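Long-range contact in succinate dehydrogenase subunit A (Mycolicibacterium smegmatis MC2 51, PDB 6LUM), which probably oxidises succinate to fumarate as the flavoprotein subunit of succinate dehydrogenase, passing the electrons on from its bound FAD: residues G49-N57 and A90-E98. Residues are numbered along the deposited sequence; the frame is centred on the assembly and turned at random.
With FAD (flavin-adenine dinucleotide), chain Y.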
ATOM      1  N   GLY D  49       7.251 -35.316  19.662  1.00 20.71           N
ATOM      2  CA  GLY D  49       8.651 -35.567  19.383  1.00 20.71           C
ATOM      3  C   GLY D  49       9.208 -34.593  18.365  1.00 20.71           C
ATOM      4  O   GLY D  49       8.492 -33.858  17.691  1.00 20.71           O
ATOM      5  N   GLY D  50      10.528 -34.591  18.256  1.00 22.17           N
ATOM      6  CA  GLY D  50      11.209 -33.654  17.395  1.00 22.17           C
ATOM      7  C   GLY D  50      11.075 -34.003  15.927  1.00 22.17           C
ATOM      8  O   GLY D  50      10.334 -34.898  15.523  1.00 22.17           O
ATOM      9  N   MET D  51      11.816 -33.260  15.116  1.00 26.81           N
ATOM     10  CA  MET D  51      11.923 -33.482  13.683  1.00 26.81           C
ATOM     11  C   MET D  51      13.396 -33.670  13.365  1.00 26.81           C
ATOM     12  O   MET D  51      14.199 -32.771  13.615  1.00 26.81           O
ATOM     13  CB  MET D  51      11.342 -32.298  12.920  1.00 26.81           C
ATOM     14  CG  MET D  51      11.668 -32.279  11.461  1.00 26.81           C
ATOM     15  SD  MET D  51      10.852 -30.913  10.632  1.00 26.81           S
ATOM     16  CE  MET D  51      10.811 -29.739  11.970  1.00 26.81           C
ATOM     17  N   CYS D  52      13.768 -34.841  12.863  1.00 29.45           N
ATOM     18  CA  CYS D  52      15.179 -35.187  12.768  1.00 29.45           C
ATOM     19  C   CYS D  52      15.765 -34.760  11.432  1.00 29.45           C
ATOM     20  O   CYS D  52      15.143 -34.924  10.384  1.00 29.45           O
ATOM     21  CB  CYS D  52      15.390 -36.687  12.972  1.00 29.45           C
ATOM     22  SG  CYS D  52      15.002 -37.717  11.554  1.00 29.45           S
ATOM     23  N   ALA D  53      16.967 -34.198  11.486  1.00 34.41           N
ATOM     24  CA  ALA D  53      17.710 -33.811  10.298  1.00 34.41           C
ATOM     25  C   ALA D  53      19.177 -33.733  10.674  1.00 34.41           C
ATOM     26  O   ALA D  53      19.519 -33.456  11.825  1.00 34.41           O
ATOM     27  CB  ALA D  53      17.231 -32.474   9.733  1.00 34.41           C
ATOM     28  N   ALA D  54      20.041 -33.992   9.695  1.00 34.33           N
ATOM     29  CA  ALA D  54      21.485 -33.976   9.917  1.00 34.33           C
ATOM     30  C   ALA D  54      22.001 -32.569   9.644  1.00 34.33           C
ATOM     31  O   ALA D  54      22.545 -32.260   8.583  1.00 34.33           O
ATOM     32  CB  ALA D  54      22.172 -35.014   9.044  1.00 34.33           C
ATOM     33  N   LEU D  55      21.809 -31.695  10.629  1.00 37.31           N
ATOM     34  CA  LEU D  55      22.303 -30.327  10.549  1.00 37.31           C
ATOM     35  C   LEU D  55      23.695 -30.178  11.135  1.00 37.31           C
ATOM     36  O   LEU D  55      24.470 -29.341  10.661  1.00 37.31           O
ATOM     37  CB  LEU D  55      21.359 -29.370  11.279  1.00 37.31           C
ATOM     38  CG  LEU D  55      19.942 -29.128  10.764  1.00 37.31           C
ATOM     39  CD1 LEU D  55      19.205 -28.234  11.731  1.00 37.31           C
ATOM     40  CD2 LEU D  55      19.966 -28.506   9.385  1.00 37.31           C
ATOM     41  N   ALA D  56      24.020 -30.962  12.163  1.00 39.08           N
ATOM     42  CA  ALA D  56      25.320 -30.918  12.826  1.00 39.08           C
ATOM     43  C   ALA D  56      25.614 -29.512  13.360  1.00 39.08           C
ATOM     44  O   ALA D  56      26.508 -28.805  12.897  1.00 39.08           O
ATOM     45  CB  ALA D  56      26.430 -31.400  11.887  1.00 39.08           C
ATOM     46  N   ASN D  57      24.801 -29.117  14.339  1.00 41.72           N
ATOM     47  CA  ASN D  57      25.005 -27.872  15.068  1.00 41.72           C
ATOM     48  C   ASN D  57      25.649 -28.087  16.426  1.00 41.72           C
ATOM     49  O   ASN D  57      26.533 -27.319  16.811  1.00 41.72           O
ATOM     50  CB  ASN D  57      23.679 -27.132  15.248  1.00 41.72           C
ATOM     51  CG  ASN D  57      23.266 -26.383  14.010  1.00 41.72           C
ATOM     52  OD1 ASN D  57      22.225 -25.733  13.981  1.00 41.72           O
ATOM     53  ND2 ASN D  57      24.081 -26.473  12.970  1.00 41.72           N
ATOM     54  N   ALA D  90      16.006 -33.265   3.703  1.00 30.31           N
ATOM     55  CA  ALA D  90      15.545 -33.022   5.059  1.00 30.31           C
ATOM     56  C   ALA D  90      16.281 -31.861   5.678  1.00 30.31           C
ATOM     57  O   ALA D  90      15.695 -31.066   6.429  1.00 30.31           O
ATOM     58  CB  ALA D  90      15.755 -34.271   5.898  1.00 30.31           C
ATOM     59  N   ILE D  91      17.578 -31.775   5.403  1.00 32.60           N
ATOM     60  CA  ILE D  91      18.329 -30.618   5.913  1.00 32.60           C
ATOM     61  C   ILE D  91      17.627 -29.312   5.537  1.00 32.60           C
ATOM     62  O   ILE D  91      17.293 -28.480   6.396  1.00 32.60           O
ATOM     63  CB  ILE D  91      19.783 -30.637   5.412  1.00 32.60           C
ATOM     64  CG1 ILE D  91      20.580 -31.752   6.085  1.00 32.60           C
ATOM     65  CG2 ILE D  91      20.429 -29.305   5.672  1.00 32.60           C
ATOM     66  CD1 ILE D  91      20.595 -33.043   5.329  1.00 32.60           C
ATOM     67  N   ASP D  92      17.360 -29.129   4.246  1.00 32.02           N
ATOM     68  CA  ASP D  92      16.769 -27.882   3.780  1.00 32.02           C
ATOM     69  C   ASP D  92      15.299 -27.774   4.167  1.00 32.02           C
ATOM     70  O   ASP D  92      14.775 -26.665   4.279  1.00 32.02           O
ATOM     71  CB  ASP D  92      16.941 -27.768   2.268  1.00 32.02           C
ATOM     72  CG  ASP D  92      16.840 -26.340   1.769  1.00 32.02           C
ATOM     73  OD1 ASP D  92      16.085 -25.539   2.351  1.00 32.02           O
ATOM     74  OD2 ASP D  92      17.533 -26.015   0.782  1.00 32.02           O
ATOM     75  N   ALA D  93      14.622 -28.899   4.403  1.00 26.95           N
ATOM     76  CA  ALA D  93      13.253 -28.837   4.912  1.00 26.95           C
ATOM     77  C   ALA D  93      13.206 -28.188   6.288  1.00 26.95           C
ATOM     78  O   ALA D  93      12.410 -27.270   6.530  1.00 26.95           O
ATOM     79  CB  ALA D  93      12.650 -30.238   4.966  1.00 26.95           C
ATOM     80  N   VAL D  94      14.058 -28.651   7.205  1.00 23.00           N
ATOM     81  CA  VAL D  94      14.110 -28.030   8.527  1.00 23.00           C
ATOM     82  C   VAL D  94      14.516 -26.569   8.418  1.00 23.00           C
ATOM     83  O   VAL D  94      13.945 -25.697   9.088  1.00 23.00           O
ATOM     84  CB  VAL D  94      15.057 -28.803   9.458  1.00 23.00           C
ATOM     85  CG1 VAL D  94      15.336 -27.991  10.693  1.00 23.00           C
ATOM     86  CG2 VAL D  94      14.447 -30.115   9.842  1.00 23.00           C
ATOM     87  N   LEU D  95      15.503 -26.271   7.573  1.00 26.24           N
ATOM     88  CA  LEU D  95      15.935 -24.880   7.457  1.00 26.24           C
ATOM     89  C   LEU D  95      14.821 -23.987   6.923  1.00 26.24           C
ATOM     90  O   LEU D  95      14.673 -22.845   7.365  1.00 26.24           O
ATOM     91  CB  LEU D  95      17.174 -24.775   6.577  1.00 26.24           C
ATOM     92  CG  LEU D  95      18.467 -25.301   7.198  1.00 26.24           C
ATOM     93  CD1 LEU D  95      19.654 -24.824   6.397  1.00 26.24           C
ATOM     94  CD2 LEU D  95      18.595 -24.886   8.646  1.00 26.24           C
ATOM     95  N   ASP D  96      14.017 -24.480   5.985  1.00 25.98           N
ATOM     96  CA  ASP D  96      12.957 -23.629   5.458  1.00 25.98           C
ATOM     97  C   ASP D  96      11.798 -23.487   6.427  1.00 25.98           C
ATOM     98  O   ASP D  96      11.134 -22.446   6.440  1.00 25.98           O
ATOM     99  CB  ASP D  96      12.438 -24.156   4.128  1.00 25.98           C
ATOM    100  CG  ASP D  96      11.784 -23.069   3.299  1.00 25.98           C
ATOM    101  OD1 ASP D  96      11.481 -23.317   2.115  1.00 25.98           O
ATOM    102  OD2 ASP D  96      11.583 -21.958   3.829  1.00 25.98           O
ATOM    103  N   LEU D  97      11.523 -24.509   7.234  1.00 21.75           N
ATOM    104  CA  LEU D  97      10.571 -24.317   8.321  1.00 21.75           C
ATOM    105  C   LEU D  97      11.041 -23.209   9.249  1.00 21.75           C
ATOM    106  O   LEU D  97      10.264 -22.330   9.626  1.00 21.75           O
ATOM    107  CB  LEU D  97      10.379 -25.612   9.097  1.00 21.75           C
ATOM    108  CG  LEU D  97       9.202 -26.476   8.690  1.00 21.75           C
ATOM    109  CD1 LEU D  97       9.174 -27.652   9.598  1.00 21.75           C
ATOM    110  CD2 LEU D  97       7.922 -25.702   8.783  1.00 21.75           C
ATOM    111  N   GLU D  98      12.324 -23.226   9.611  1.00 24.57           N
ATOM    112  CA  GLU D  98      12.845 -22.183  10.490  1.00 24.57           C
ATOM    113  C   GLU D  98      12.791 -20.814   9.829  1.00 24.57           C
ATOM    114  O   GLU D  98      12.584 -19.800  10.501  1.00 24.57           O
ATOM    115  CB  GLU D  98      14.271 -22.510  10.911  1.00 24.57           C
ATOM    116  CG  GLU D  98      14.686 -21.866  12.205  1.00 24.57           C
ATOM    117  CD  GLU D  98      15.005 -20.404  12.041  1.00 24.57           C
ATOM    118  OE1 GLU D  98      15.363 -20.001  10.918  1.00 24.57           O
ATOM    119  OE2 GLU D  98      14.896 -19.648  13.025  1.00 24.57           O
TER
HETATM  120  PA  FAD Y 700      -2.877 -35.440   9.130  1.00 47.92           P
HETATM  121  O1A FAD Y 700      -2.140 -34.310   9.806  1.00 60.35           O
HETATM  122  O2A FAD Y 700      -2.926 -36.803   9.778  1.00 49.78           O
HETATM  123  O5B FAD Y 700      -4.390 -34.961   8.855  1.00 56.78           O
HETATM  124  C5B FAD Y 700      -5.013 -35.208   7.596  1.00 44.11           C
HETATM  125  C4B FAD Y 700      -5.693 -33.936   7.109  1.00 52.81           C
HETATM  126  O4B FAD Y 700      -6.385 -34.193   5.884  1.00 51.81           O
HETATM  127  C3B FAD Y 700      -6.709 -33.431   8.122  1.00 50.05           C
HETATM  128  O3B FAD Y 700      -6.283 -32.166   8.645  1.00 55.52           O
HETATM  129  C2B FAD Y 700      -8.038 -33.346   7.383  1.00 47.82           C
HETATM  130  O2B FAD Y 700      -8.585 -32.021   7.373  1.00 66.09           O
HETATM  131  C1B FAD Y 700      -7.757 -33.795   5.956  1.00 53.66           C
HETATM  132  N9A FAD Y 700      -8.636 -34.939   5.607  1.00 52.69           N
HETATM  133  C8A FAD Y 700      -8.502 -36.201   6.056  1.00 42.11           C
HETATM  134  N7A FAD Y 700      -9.469 -37.006   5.547  1.00 48.96           N
HETATM  135  C5A FAD Y 700     -10.249 -36.250   4.751  1.00 47.12           C
HETATM  136  C6A FAD Y 700     -11.448 -36.470   3.909  1.00 47.41           C
HETATM  137  N6A FAD Y 700     -12.022 -37.693   3.811  1.00 50.65           N
HETATM  138  N1A FAD Y 700     -11.948 -35.408   3.239  1.00 47.33           N
HETATM  139  C2A FAD Y 700     -11.388 -34.188   3.326  1.00 51.28           C
HETATM  140  N3A FAD Y 700     -10.301 -33.916   4.071  1.00 51.84           N
HETATM  141  C4A FAD Y 700      -9.695 -34.889   4.796  1.00 48.04           C
HETATM  142  N1  FAD Y 700       5.312 -38.234  13.847  1.00 62.94           N
HETATM  143  C2  FAD Y 700       6.566 -37.794  14.121  1.00 63.04           C
HETATM  144  O2  FAD Y 700       7.397 -37.733  13.189  1.00 56.25           O
HETATM  145  N3  FAD Y 700       6.952 -37.421  15.354  1.00 65.67           N
HETATM  146  C4  FAD Y 700       6.122 -37.456  16.404  1.00 65.21           C
HETATM  147  O4  FAD Y 700       6.510 -37.103  17.539  1.00 66.69           O
HETATM  148  C4X FAD Y 700       4.732 -37.925  16.190  1.00 60.33           C
HETATM  149  N5  FAD Y 700       3.833 -37.992  17.197  1.00 60.90           N
HETATM  150  C5X FAD Y 700       2.571 -38.425  16.970  1.00 55.02           C
HETATM  151  C6  FAD Y 700       1.663 -38.484  18.022  1.00 53.65           C
HETATM  152  C7  FAD Y 700       0.365 -38.928  17.797  1.00 50.56           C
HETATM  153  C7M FAD Y 700      -0.616 -38.991  18.938  1.00 49.65           C
HETATM  154  C8  FAD Y 700      -0.057 -39.340  16.432  1.00 47.62           C
HETATM  155  C8M FAD Y 700      -1.464 -39.820  16.192  1.00 42.14           C
HETATM  156  C9  FAD Y 700       0.847 -39.282  15.378  1.00 49.32           C
HETATM  157  C9A FAD Y 700       2.145 -38.838  15.602  1.00 54.45           C
HETATM  158  N10 FAD Y 700       3.068 -38.777  14.538  1.00 55.67           N
HETATM  159  C10 FAD Y 700       4.371 -38.322  14.810  1.00 57.06           C
HETATM  160  C1' FAD Y 700       2.679 -39.177  13.184  1.00 52.27           C
HETATM  161  C2' FAD Y 700       2.744 -37.969  12.257  1.00 57.37           C
HETATM  162  O2' FAD Y 700       2.153 -36.837  12.906  1.00 60.89           O
HETATM  163  C3' FAD Y 700       2.013 -38.243  10.949  1.00 54.68           C
HETATM  164  O3' FAD Y 700       2.870 -38.980  10.069  1.00 59.71           O
HETATM  165  C4' FAD Y 700       1.592 -36.941  10.276  1.00 52.15           C
HETATM  166  O4' FAD Y 700       1.030 -36.061  11.256  1.00 56.02           O
HETATM  167  C5' FAD Y 700       0.568 -37.199   9.176  1.00 53.37           C
HETATM  168  O5' FAD Y 700      -0.134 -35.991   8.887  1.00 50.83           O
HETATM  169  P   FAD Y 700      -0.694 -35.704   7.405  1.00 52.77           P
HETATM  170  O1P FAD Y 700      -0.202 -34.345   6.970  1.00 55.36           O
HETATM  171  O2P FAD Y 700      -0.413 -36.916   6.550  1.00 55.97           O
HETATM  172  O3P FAD Y 700      -2.284 -35.612   7.643  1.00 53.35           O
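Val94 is the central bump of this contact: it rises from helix 80-100 into a hollow formed by Met51, Ala53 and Leu55, side chains of the short, weakly bonded strand about 51-52 and the loop that follows it, within the FAD-binding domain of the flavoprotein. The two Val94 methyls divide the work. CG2 enters between Ala53 CB, 3.7 Å away, and Met51 SD, while CG1 meets Leu55 CD1 at 4.0 Å. Met51 closes one end of the hollow. With CG anti to the backbone N (chi1 167°) its chain runs toward the helix and bends at chi3, placing CE 3.6 Å from Leu97 CD1. Met51 and Leu97 also touch Ile143 of helix 139-153. Cut back to an alanine, Met51 would probably leave Val94 CG2 and Leu97 CD1 without their sulfur and methyl neighbours and open a gap beside Ile143. At the other end the roles reverse, and Leu55 projects onto the helix, its CD2 resting in a notch 3.8 Å from Ile91 CG2 and 3.9 Å from Leu95 CD2. Ala53, with only a methyl, lets the chain come close to the helix, its CA 5.5 Å from Ile91 CA. Strand 132-133 adds Cys133 against Leu55 and Val94. Two residues before Met51, Gly49 N makes a weak hydrogen bond to FAD O4 (2.9 Å). Ala54 centres an inverse gamma turn, and its carbonyl O lies beside Ile91 CG1.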